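Local atomic coordinates of ectoine hydroxylase (Sphingopyxis alaskensis, PDB entry 4MHR), a protein that catalyses the iron(II)- and 2-oxoglutarate-dependent hydroxylation of L-ectoine to 5-hydroxyectoine, a compatible solute that helps cells survive extreme osmotic stress. Residues A[113-119]-A[267-271]; A[120-124]-A[301-305]. One frame throughout, in Å; residues are numbered along the deposited sequence.

Interaction 1: residues A[113-119]-A[267-271]; sequences LAADARL and AFLVY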
ATOM      1  N   LEU A 113       2.202 -14.851  -4.290  1.00 29.76           N
ATOM      2  CA  LEU A 113       3.022 -13.743  -3.744  1.00 30.41           C
ATOM      3  C   LEU A 113       2.401 -13.216  -2.429  1.00 29.89           C
ATOM      4  O   LEU A 113       3.071 -13.147  -1.406  1.00 28.82           O
ATOM      5  CB  LEU A 113       3.208 -12.643  -4.772  1.00 30.51           C
ATOM      6  CG  LEU A 113       3.935 -11.379  -4.317  1.00 26.67           C
ATOM      7  CD1 LEU A 113       5.373 -11.695  -4.005  1.00 23.64           C
ATOM      8  CD2 LEU A 113       3.867 -10.353  -5.404  1.00 28.69           C
ATOM      9  N   ALA A 114       1.098 -12.950  -2.434  1.00 30.03           N
ATOM     10  CA  ALA A 114       0.474 -12.327  -1.327  1.00 27.50           C
ATOM     11  C   ALA A 114       0.585 -13.199  -0.113  1.00 31.02           C
ATOM     12  O   ALA A 114       0.740 -12.683   1.024  1.00 27.17           O
ATOM     13  CB  ALA A 114      -0.978 -12.024  -1.631  1.00 29.53           C
ATOM     14  N   ALA A 115       0.519 -14.523  -0.330  1.00 28.59           N
ATOM     15  CA  ALA A 115       0.517 -15.513   0.776  1.00 28.01           C
ATOM     16  C   ALA A 115       1.904 -15.843   1.230  1.00 28.51           C
ATOM     17  O   ALA A 115       2.098 -16.561   2.214  1.00 29.42           O
ATOM     18  CB  ALA A 115      -0.236 -16.834   0.363  1.00 32.69           C
ATOM     19  N   ASP A 116       2.910 -15.413   0.504  1.00 27.19           N
ATOM     20  CA  ASP A 116       4.234 -15.868   0.834  1.00 28.99           C
ATOM     21  C   ASP A 116       4.692 -15.380   2.232  1.00 32.97           C
ATOM     22  O   ASP A 116       4.502 -14.213   2.620  1.00 30.13           O
ATOM     23  CB  ASP A 116       5.196 -15.371  -0.227  1.00 28.76           C
ATOM     24  CG  ASP A 116       6.551 -15.988  -0.110  1.00 35.84           C
ATOM     25  OD1 ASP A 116       6.743 -17.002  -0.816  1.00 36.77           O
ATOM     26  OD2 ASP A 116       7.443 -15.458   0.626  1.00 35.76           O
ATOM     27  N   ALA A 117       5.278 -16.278   2.978  1.00 33.48           N
ATOM     28  CA  ALA A 117       5.731 -16.025   4.333  1.00 35.08           C
ATOM     29  C   ALA A 117       6.663 -14.795   4.453  1.00 34.84           C
ATOM     30  O   ALA A 117       6.619 -14.076   5.442  1.00 30.49           O
ATOM     31  CB  ALA A 117       6.460 -17.248   4.846  1.00 37.88           C
ATOM     32  N   ARG A 118       7.476 -14.541   3.444  1.00 28.86           N
ATOM     33  CA  ARG A 118       8.385 -13.430   3.511  1.00 29.31           C
ATOM     34  C   ARG A 118       7.597 -12.116   3.546  1.00 31.58           C
ATOM     35  O   ARG A 118       8.156 -11.148   4.007  1.00 28.26           O
ATOM     36  CB  ARG A 118       9.354 -13.406   2.327  1.00 30.96           C
ATOM     37  CG  ARG A 118      10.424 -14.474   2.369  1.00 36.49           C
ATOM     38  CD  ARG A 118      11.091 -14.650   1.002  1.00 36.37           C
ATOM     39  NE  ARG A 118      10.216 -15.393   0.118  1.00 33.33           N
ATOM     40  CZ  ARG A 118      10.579 -15.899  -1.062  1.00 30.87           C
ATOM     41  NH1 ARG A 118      11.826 -15.737  -1.533  1.00 32.29           N
ATOM     42  NH2 ARG A 118       9.688 -16.574  -1.746  1.00 31.20           N
ATOM     43  N   LEU A 119       6.348 -12.098   3.035  1.00 24.87           N
ATOM     44  CA  LEU A 119       5.476 -10.946   3.129  1.00 29.16           C
ATOM     45  C   LEU A 119       4.494 -11.107   4.282  1.00 28.85           C
ATOM     46  O   LEU A 119       4.450 -10.279   5.249  1.00 23.61           O
ATOM     47  CB  LEU A 119       4.778 -10.662   1.785  1.00 27.89           C
ATOM     48  CG  LEU A 119       5.723 -10.476   0.607  1.00 29.31           C
ATOM     49  CD1 LEU A 119       4.953 -10.043  -0.616  1.00 29.69           C
ATOM     50  CD2 LEU A 119       6.844  -9.429   0.922  1.00 30.45           C
ATOM     51  N   ALA A 267       3.464  -4.370  -7.791  1.00 25.19           N
ATOM     52  CA  ALA A 267       2.333  -5.050  -7.209  1.00 27.88           C
ATOM     53  C   ALA A 267       2.124  -4.482  -5.788  1.00 29.95           C
ATOM     54  O   ALA A 267       3.038  -4.511  -4.955  1.00 29.01           O
ATOM     55  CB  ALA A 267       2.632  -6.541  -7.177  1.00 27.91           C
ATOM     56  N   PHE A 268       0.928  -3.990  -5.509  1.00 26.07           N
ATOM     57  CA  PHE A 268       0.568  -3.344  -4.277  1.00 26.17           C
ATOM     58  C   PHE A 268      -0.380  -4.290  -3.531  1.00 30.49           C
ATOM     59  O   PHE A 268      -1.468  -4.573  -4.033  1.00 29.71           O
ATOM     60  CB  PHE A 268      -0.106  -2.029  -4.649  1.00 30.23           C
ATOM     61  CG  PHE A 268      -0.578  -1.191  -3.513  1.00 44.19           C
ATOM     62  CD1 PHE A 268       0.332  -0.459  -2.750  1.00 48.87           C
ATOM     63  CD2 PHE A 268      -1.966  -0.973  -3.305  1.00 53.27           C
ATOM     64  CE1 PHE A 268      -0.123   0.377  -1.735  1.00 51.66           C
ATOM     65  CE2 PHE A 268      -2.410  -0.115  -2.298  1.00 59.79           C
ATOM     66  CZ  PHE A 268      -1.480   0.550  -1.490  1.00 49.29           C
ATOM     67  N   LEU A 269       0.013  -4.732  -2.339  1.00 24.60           N
ATOM     68  CA  LEU A 269      -0.806  -5.628  -1.501  1.00 27.39           C
ATOM     69  C   LEU A 269      -1.166  -4.935  -0.199  1.00 27.17           C
ATOM     70  O   LEU A 269      -0.266  -4.473   0.483  1.00 25.69           O
ATOM     71  CB  LEU A 269      -0.024  -6.893  -1.225  1.00 26.87           C
ATOM     72  CG  LEU A 269       0.459  -7.683  -2.444  1.00 30.84           C
ATOM     73  CD1 LEU A 269       1.402  -8.808  -2.074  1.00 34.49           C
ATOM     74  CD2 LEU A 269      -0.755  -8.280  -3.157  1.00 38.96           C
ATOM     75  N   VAL A 270      -2.455  -4.815   0.123  1.00 24.12           N
ATOM     76  CA  VAL A 270      -2.878  -4.272   1.380  1.00 24.63           C
ATOM     77  C   VAL A 270      -3.313  -5.386   2.318  1.00 25.55           C
ATOM     78  O   VAL A 270      -4.311  -6.086   2.073  1.00 26.91           O
ATOM     79  CB  VAL A 270      -4.007  -3.234   1.221  1.00 26.57           C
ATOM     80  CG1 VAL A 270      -4.397  -2.628   2.570  1.00 26.69           C
ATOM     81  CG2 VAL A 270      -3.604  -2.133   0.229  1.00 28.88           C
ATOM     82  N   TYR A 271      -2.596  -5.499   3.436  1.00 24.82           N
ATOM     83  CA  TYR A 271      -2.901  -6.490   4.502  1.00 24.09           C
ATOM     84  C   TYR A 271      -3.663  -5.771   5.587  1.00 23.54           C
ATOM     85  O   TYR A 271      -3.264  -4.690   6.047  1.00 25.32           O
ATOM     86  CB  TYR A 271      -1.595  -7.098   5.033  1.00 23.91           C
ATOM     87  CG  TYR A 271      -0.802  -7.912   4.076  1.00 24.20           C
ATOM     88  CD1 TYR A 271      -0.976  -9.313   3.992  1.00 26.00           C
ATOM     89  CD2 TYR A 271       0.113  -7.331   3.218  1.00 27.35           C
ATOM     90  CE1 TYR A 271      -0.202 -10.088   3.099  1.00 27.37           C
ATOM     91  CE2 TYR A 271       0.858  -8.102   2.300  1.00 26.19           C
ATOM     92  CZ  TYR A 271       0.655  -9.468   2.225  1.00 27.08           C
ATOM     93  OH  TYR A 271       1.391 -10.214   1.356  1.00 27.98           O
TER
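Leu269 reaches from strand 264-273 toward the helices and lays its two methyl groups against Ala114, CD1 lying 3.7 Å from Ala114 CA and CD2 about as close to Ala114 CB as CD1 is. CD1 is the shared point of the packing, since Leu113 CG and Leu119 CD1 also lie against it, the latter at 4.0 Å. Three residues from 113-119 thus converge on one methyl, and the Leu119 side chain crosses that of Leu269 at about a right angle. At the start of 267-271, Ala267 CB adds a looser apolar touch to Leu113 CD2.

Two residues beyond Leu269, Tyr271 supplies the polar link. Its CG stands anti to the carbonyl carbon (chi1 -65°), and the ring extends toward the C-terminal turn of helix 108-115, where OH donates to Ala114 O at 2.6 Å. The oxygen sits at the ring edge and in its plane, and the hydroxyl meets a lone pair in the carbonyl plane with a C=O...O angle of 123°. This bond gives the buried phenol an acceptor, while Leu119 CB lies against the same OH at 3.4 Å.

Asp116, the N-cap of helix 117-127, braces the turn with bonds within 113-119: OD2 accepts from Arg118 N on one face of the carboxylate and from Arg118 NE on the other, and OD1 takes Arg118 NH2. Through the Leu269 and Tyr271 contacts, helices 108-115 and 117-127 pack against the central strand of the larger sheet, the helix-backed sheet of the cupin fold in this PhyH-family dioxygenase.

Interaction 2: residues A[120-124]-A[301-305]; sequences ADVAR and LRVER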
ATOM      1  N   ALA A 120       3.699 -12.168   4.215  1.00 26.47           N
ATOM      2  CA  ALA A 120       2.567 -12.306   5.140  1.00 24.46           C
ATOM      3  C   ALA A 120       2.931 -12.438   6.639  1.00 26.33           C
ATOM      4  O   ALA A 120       2.133 -11.979   7.471  1.00 24.75           O
ATOM      5  CB  ALA A 120       1.628 -13.442   4.729  1.00 30.07           C
ATOM      6  N   ASP A 121       4.031 -13.124   6.987  1.00 26.32           N
ATOM      7  CA  ASP A 121       4.497 -13.192   8.378  1.00 28.07           C
ATOM      8  C   ASP A 121       4.982 -11.846   8.913  1.00 25.80           C
ATOM      9  O   ASP A 121       4.843 -11.572  10.097  1.00 23.26           O
ATOM     10  CB  ASP A 121       5.616 -14.216   8.606  1.00 28.75           C
ATOM     11  CG  ASP A 121       5.055 -15.652   8.663  1.00 32.36           C
ATOM     12  OD1 ASP A 121       3.861 -15.754   8.722  1.00 31.79           O
ATOM     13  OD2 ASP A 121       5.793 -16.614   8.587  1.00 33.35           O
ATOM     14  N   VAL A 122       5.469 -11.015   8.034  1.00 22.31           N
ATOM     15  CA  VAL A 122       5.850  -9.641   8.451  1.00 24.22           C
ATOM     16  C   VAL A 122       4.592  -8.850   8.730  1.00 26.65           C
ATOM     17  O   VAL A 122       4.481  -8.152   9.769  1.00 22.77           O
ATOM     18  CB  VAL A 122       6.753  -8.983   7.396  1.00 22.54           C
ATOM     19  CG1 VAL A 122       7.022  -7.559   7.711  1.00 22.60           C
ATOM     20  CG2 VAL A 122       8.133  -9.662   7.265  1.00 24.03           C
ATOM     21  N   ALA A 123       3.582  -9.025   7.866  1.00 27.91           N
ATOM     22  CA  ALA A 123       2.293  -8.424   8.148  1.00 25.37           C
ATOM     23  C   ALA A 123       1.679  -8.897   9.473  1.00 23.76           C
ATOM     24  O   ALA A 123       1.082  -8.082  10.229  1.00 22.85           O
ATOM     25  CB  ALA A 123       1.277  -8.679   7.050  1.00 24.15           C
ATOM     26  N   ARG A 124       1.660 -10.200   9.661  1.00 22.19           N
ATOM     27  CA  ARG A 124       1.039 -10.764  10.862  1.00 25.52           C
ATOM     28  C   ARG A 124       1.785 -10.243  12.110  1.00 25.65           C
ATOM     29  O   ARG A 124       1.199 -10.010  13.103  1.00 24.87           O
ATOM     30  CB  ARG A 124       1.092 -12.311  10.828  1.00 27.06           C
ATOM     31  CG  ARG A 124       0.140 -12.864   9.769  1.00 28.58           C
ATOM     32  CD  ARG A 124       0.493 -14.307   9.373  1.00 34.59           C
ATOM     33  NE  ARG A 124       0.164 -15.126  10.504  1.00 34.98           N
ATOM     34  CZ  ARG A 124       1.036 -15.646  11.351  1.00 39.76           C
ATOM     35  NH1 ARG A 124       2.347 -15.546  11.160  1.00 43.51           N
ATOM     36  NH2 ARG A 124       0.569 -16.280  12.405  1.00 42.97           N
ATOM     37  N   LEU A 301      -5.808 -15.185   5.654  1.00 33.91           N
ATOM     38  CA  LEU A 301      -4.860 -15.613   4.666  1.00 35.94           C
ATOM     39  C   LEU A 301      -4.033 -16.817   5.166  1.00 37.25           C
ATOM     40  O   LEU A 301      -3.536 -16.810   6.268  1.00 33.15           O
ATOM     41  CB  LEU A 301      -3.958 -14.439   4.343  1.00 39.84           C
ATOM     42  CG  LEU A 301      -2.965 -14.589   3.226  1.00 45.76           C
ATOM     43  CD1 LEU A 301      -3.647 -14.795   1.847  1.00 44.03           C
ATOM     44  CD2 LEU A 301      -2.117 -13.325   3.241  1.00 52.45           C
ATOM     45  N   ARG A 302      -3.883 -17.857   4.354  1.00 37.63           N
ATOM     46  CA  ARG A 302      -3.057 -19.026   4.765  1.00 40.11           C
ATOM     47  C   ARG A 302      -1.680 -18.746   4.247  1.00 37.36           C
ATOM     48  O   ARG A 302      -1.573 -18.400   3.119  1.00 40.76           O
ATOM     49  CB  ARG A 302      -3.591 -20.301   4.076  1.00 45.32           C
ATOM     50  CG  ARG A 302      -2.834 -21.566   4.379  1.00 51.12           C
ATOM     51  CD  ARG A 302      -2.415 -22.257   3.093  1.00 60.63           C
ATOM     52  NE  ARG A 302      -2.261 -23.705   3.234  1.00 66.68           N
ATOM     53  CZ  ARG A 302      -1.219 -24.303   3.788  1.00 70.08           C
ATOM     54  NH1 ARG A 302      -0.199 -23.585   4.274  1.00 77.42           N
ATOM     55  NH2 ARG A 302      -1.186 -25.629   3.860  1.00 58.27           N
ATOM     56  N   VAL A 303      -0.640 -18.865   5.072  1.00 33.70           N
ATOM     57  CA  VAL A 303       0.702 -18.554   4.661  1.00 35.56           C
ATOM     58  C   VAL A 303       1.402 -19.693   3.930  1.00 39.37           C
ATOM     59  O   VAL A 303       1.404 -20.821   4.406  1.00 39.32           O
ATOM     60  CB  VAL A 303       1.556 -18.138   5.883  1.00 34.37           C
ATOM     61  CG1 VAL A 303       2.983 -17.796   5.494  1.00 38.64           C
ATOM     62  CG2 VAL A 303       0.876 -16.990   6.617  1.00 37.60           C
ATOM     63  N   GLU A 304       2.107 -19.382   2.839  1.00 37.60           N
ATOM     64  CA  GLU A 304       2.873 -20.406   2.102  1.00 35.00           C
ATOM     65  C   GLU A 304       4.341 -20.183   2.272  1.00 38.40           C
ATOM     66  O   GLU A 304       4.800 -19.070   2.285  1.00 40.82           O
ATOM     67  CB  GLU A 304       2.559 -20.339   0.624  1.00 36.08           C
ATOM     68  CG  GLU A 304       1.083 -20.371   0.347  1.00 39.54           C
ATOM     69  CD  GLU A 304       0.572 -21.799   0.340  1.00 44.60           C
ATOM     70  OE1 GLU A 304       1.397 -22.732   0.511  1.00 47.27           O
ATOM     71  OE2 GLU A 304      -0.635 -21.969   0.197  1.00 54.48           O
ATOM     72  N   ARG A 305       5.096 -21.258   2.404  1.00 39.40           N
ATOM     73  CA  ARG A 305       6.535 -21.197   2.585  1.00 44.29           C
ATOM     74  C   ARG A 305       7.159 -21.873   1.345  1.00 47.59           C
ATOM     75  O   ARG A 305       6.505 -22.667   0.686  1.00 47.41           O
ATOM     76  CB  ARG A 305       6.907 -21.838   3.920  1.00 48.82           C
ATOM     77  CG  ARG A 305       6.373 -21.051   5.111  1.00 58.23           C
ATOM     78  CD  ARG A 305       6.254 -21.783   6.458  1.00 60.88           C
ATOM     79  NE  ARG A 305       5.324 -21.074   7.361  1.00 70.20           N
ATOM     80  CZ  ARG A 305       5.573 -19.902   7.973  1.00 68.37           C
ATOM     81  NH1 ARG A 305       6.738 -19.300   7.820  1.00 61.82           N
ATOM     82  NH2 ARG A 305       4.649 -19.331   8.757  1.00 66.46           N
TER
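Asp121, on helix 117-127, is the hub of a salt-bridge network that ties this helix to the C-terminal segment 301-305. From CB the chain turns beside the backbone N (chi1 -78°), which brings CG to within 3.7 Å of Arg305 NH2. There the carboxylate divides its work. OD2 takes both ends of the Arg305 guanidinium, NH1 at 2.9 Å nearly along the C-O axis and NH2 at 3.0 Å on the syn lone pair. Sharing one acceptor bends both bonds, to N-H...O angles near 135°, and the two flat groups are tilted 35° apart. OD1 instead accepts from Arg124 NH1, one turn along the helix, which approaches from above the carboxylate plane; OD1 also lies against both Val303 methyls, CG1 and CG2, each at 3.9 Å. Arg124 NH1 and Arg305 NH2 stay 5.0 Å apart, the two arginines held by different oxygens of one acid; Arg124 has a second acidic partner in Glu130.

Beside the charged groups is a small apolar patch. Ala120 CB touches Leu301 CD2 and Val303 CG2, and the latter methyl also rests against Arg124 CD. The other Val303 methyl, CG1, lies 3.9 Å above one face of the Arg305 guanidinium, offset toward its rim.

Interactions 1 and 2 have centres 8 Å apart and share helix 117-127: interaction 1 uses the end of helix 108-115 and Leu119 in the first turn of 117-127, and interaction 2 the residues that follow. Along the chain their segments alternate: 113-119, 120-124, 267-271, then 301-305. Helix 117-127 is bounded inward by strand 264-273 and outward by 301-305, the first contact buried and the second at the surface. Two probable hydrogen bonds, Ala115 O to Glu304 N and Ala117 N to Glu304 O, both 2.9 Å, couple the turn between the helices to the C-terminal segment 301-305. Interaction 2 lies away from the annotated sites, whereas Leu269 comes within about 8 Å of ectoine-binding Gln135, side chain to side chain.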